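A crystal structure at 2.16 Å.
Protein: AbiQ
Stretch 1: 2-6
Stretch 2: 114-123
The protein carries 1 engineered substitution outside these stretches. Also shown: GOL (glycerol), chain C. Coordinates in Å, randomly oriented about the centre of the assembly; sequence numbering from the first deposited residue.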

# COMPACT_ATOMS: atom_id res chain seq x y z
N THR A 2 -10.54 10.59 3.19
CA THR A 2 -9.32 11.06 2.51
C THR A 2 -8.06 10.19 2.59
O THR A 2 -7.73 9.70 3.66
CB THR A 2 -8.97 12.48 2.96
OG1 THR A 2 -10.03 13.01 3.75
CG2 THR A 2 -8.69 13.40 1.80
N LEU A 3 -7.32 10.10 1.48
CA LEU A 3 -6.03 9.40 1.41
C LEU A 3 -4.95 10.19 2.21
O LEU A 3 -4.87 11.41 2.10
CB LEU A 3 -5.62 9.28 -0.07
CG LEU A 3 -5.62 7.92 -0.76
CD1 LEU A 3 -6.56 6.92 -0.12
CD2 LEU A 3 -5.92 8.07 -2.26
N ARG A 4 -4.14 9.48 3.01
CA ARG A 4 -3.09 10.07 3.84
C ARG A 4 -1.95 9.12 3.93
O ARG A 4 -2.13 7.94 3.67
CB ARG A 4 -3.61 10.25 5.27
CG ARG A 4 -4.30 11.53 5.55
CD ARG A 4 -5.73 11.26 5.84
NE ARG A 4 -5.96 10.72 7.18
CZ ARG A 4 -7.11 10.18 7.56
NH1 ARG A 4 -8.12 10.09 6.70
NH2 ARG A 4 -7.26 9.73 8.79
N PHE A 5 -0.81 9.59 4.48
CA PHE A 5 0.38 8.77 4.69
C PHE A 5 0.40 8.22 6.10
O PHE A 5 0.07 8.91 7.06
CB PHE A 5 1.67 9.56 4.42
CG PHE A 5 1.99 9.89 2.98
CD1 PHE A 5 2.18 8.88 2.05
CD2 PHE A 5 2.18 11.20 2.58
CE1 PHE A 5 2.55 9.18 0.73
CE2 PHE A 5 2.50 11.50 1.25
CZ PHE A 5 2.69 10.48 0.34
N PHE A 6 0.81 6.97 6.21
CA PHE A 6 0.89 6.32 7.51
C PHE A 6 2.07 5.42 7.54
O PHE A 6 2.62 5.04 6.49
CB PHE A 6 -0.34 5.41 7.73
CG PHE A 6 -1.67 6.11 7.84
CD1 PHE A 6 -2.12 6.60 9.06
CD2 PHE A 6 -2.49 6.25 6.73
CE1 PHE A 6 -3.35 7.27 9.15
CE2 PHE A 6 -3.72 6.91 6.82
CZ PHE A 6 -4.15 7.39 8.04
N MET A 114 8.56 15.68 -2.15
CA MET A 114 8.21 14.75 -3.21
C MET A 114 7.04 13.87 -2.74
O MET A 114 6.15 13.56 -3.53
CB MET A 114 9.43 13.90 -3.58
CG MET A 114 9.19 12.98 -4.76
SD MET A 114 9.97 11.36 -4.52
CE MET A 114 9.06 10.75 -3.13
N MET A 115 7.03 13.50 -1.44
CA MET A 115 5.92 12.71 -0.87
C MET A 115 4.62 13.51 -0.99
O MET A 115 3.62 12.97 -1.42
CB MET A 115 6.18 12.33 0.57
CG MET A 115 7.31 11.35 0.72
SD MET A 115 7.15 10.43 2.25
CE MET A 115 6.19 9.02 1.64
N GLN A 116 4.68 14.82 -0.68
CA GLN A 116 3.54 15.74 -0.77
C GLN A 116 2.95 15.65 -2.19
O GLN A 116 1.74 15.42 -2.34
CB GLN A 116 4.01 17.16 -0.43
CG GLN A 116 2.92 18.24 -0.40
CD GLN A 116 3.44 19.66 -0.29
OE1 GLN A 116 2.78 20.54 0.27
NE2 GLN A 116 4.61 19.95 -0.85
N LYS A 117 3.83 15.73 -3.22
CA LYS A 117 3.51 15.65 -4.65
C LYS A 117 2.87 14.31 -4.99
O LYS A 117 1.90 14.29 -5.74
CB LYS A 117 4.76 15.91 -5.51
CG LYS A 117 5.24 17.35 -5.42
CD LYS A 117 6.54 17.56 -6.17
CE LYS A 117 6.89 19.03 -6.26
NZ LYS A 117 5.91 19.80 -7.07
N GLN A 118 3.39 13.20 -4.42
CA GLN A 118 2.82 11.86 -4.62
C GLN A 118 1.37 11.78 -4.09
O GLN A 118 0.53 11.17 -4.74
CB GLN A 118 3.65 10.80 -3.90
CG GLN A 118 5.02 10.55 -4.51
CD GLN A 118 5.80 9.57 -3.68
OE1 GLN A 118 5.84 9.65 -2.44
NE2 GLN A 118 6.46 8.64 -4.34
N LEU A 119 1.11 12.36 -2.90
CA LEU A 119 -0.21 12.40 -2.27
C LEU A 119 -1.18 13.26 -3.08
O LEU A 119 -2.31 12.83 -3.27
CB LEU A 119 -0.13 12.94 -0.84
CG LEU A 119 -1.33 12.67 0.06
CD1 LEU A 119 -1.67 11.18 0.13
CD2 LEU A 119 -1.03 13.18 1.44
N ILE A 120 -0.75 14.46 -3.54
CA ILE A 120 -1.67 15.26 -4.38
C ILE A 120 -2.10 14.46 -5.63
O ILE A 120 -3.28 14.48 -5.99
CB ILE A 120 -1.31 16.77 -4.65
CG1 ILE A 120 -0.90 17.06 -6.09
CG2 ILE A 120 -0.38 17.40 -3.61
CD1 ILE A 120 -1.69 18.18 -6.69
N TYR A 121 -1.15 13.70 -6.25
CA TYR A 121 -1.45 12.88 -7.41
C TYR A 121 -2.42 11.75 -7.04
O TYR A 121 -3.41 11.56 -7.73
CB TYR A 121 -0.19 12.31 -8.07
CG TYR A 121 -0.53 11.48 -9.29
CD1 TYR A 121 -0.97 12.09 -10.47
CD2 TYR A 121 -0.48 10.10 -9.25
CE1 TYR A 121 -1.34 11.33 -11.58
CE2 TYR A 121 -0.86 9.33 -10.34
CZ TYR A 121 -1.29 9.95 -11.51
OH TYR A 121 -1.60 9.19 -12.61
N MET A 122 -2.13 11.04 -5.95
CA MET A 122 -2.95 9.94 -5.45
C MET A 122 -4.38 10.38 -5.15
O MET A 122 -5.32 9.69 -5.54
CB MET A 122 -2.30 9.31 -4.22
CG MET A 122 -1.09 8.50 -4.57
SD MET A 122 -0.46 7.64 -3.12
CE MET A 122 -1.78 6.58 -2.87
N LYS A 123 -4.55 11.56 -4.54
CA LYS A 123 -5.88 12.14 -4.26
C LYS A 123 -6.65 12.41 -5.54
O LYS A 123 -7.84 12.09 -5.59
CB LYS A 123 -5.77 13.43 -3.43
CG LYS A 123 -5.45 13.17 -1.98
CD LYS A 123 -5.92 14.35 -1.14
CE LYS A 123 -5.54 14.20 0.30
NZ LYS A 123 -4.15 14.65 0.56
C1 GOL C . -5.06 14.33 3.69
O1 GOL C . -3.81 13.86 3.15
C2 GOL C . -4.86 15.20 4.91
O2 GOL C . -5.33 16.51 4.54
C3 GOL C . -3.41 15.22 5.43
O3 GOL C . -3.15 14.25 6.44

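Residues 4-6 form the start of a strand that lies across helix 114-123, its direction at 128° to the helix and the two axes 9.5 Å apart at their closest. No hydrogen bond joins the stretches directly. The helix spends its backbone groups on its own i to i+4 bonds, such as Lys 123 N to Leu 119 O at 2.9 Å, and the contact between the stretches is made largely by side chains.

Side chains alternate along the chain: Leu 3, just before the strand, and Phe 5 within it direct their CA-to-CB bonds toward the helix, while that of Arg 4 points away. With chi1 in the m well, Phe 5 lays its ring between two helical side chains one turn apart. Met 115 CE sits over one face, 4.0 Å from the ring centroid, a CH-pi contact; Leu 119 CD1 covers the opposite face. The unbranched methionine, m then t along chi1 and chi2 and with chi3 at 91°, between wells, brings its terminal methyl over the ring, whereas Leu 119 (t, p) packs close to its backbone, its CB 3.7 Å from Phe 5 CE2. A flat aromatic suits this slot because both its faces accept apolar cover. Its tip approaches the helix backbone, Phe 5 CZ lying 3.2 Å from Met 115 O.

Leu 3 has both chi angles between wells, an unusual conformation in which CD2 reaches Met 122 CB at 4.3 Å and Met 122 O at 3.7 Å. A buried, branched aliphatic side chain suits this apolar place: its CB also lies 4.4 Å from Leu 119 CD1.

Lys 123 starts sideways, but its long chain (m, t, t, p) bends back to the strand. Its methylenes provide apolar contact, with CE 3.6 Å from Thr 2 CG2, while the ammonium remains polar: NZ donates to O1 of the glycerol at 2.7 Å, and glycerol O1 donates to Leu 3 O at 2.9 Å, a bridge probably owed to the crystallisation liquor. Arg 4, exposed, folds back along its own stretch, NH1 donating to Thr 2 O at 3.1 Å.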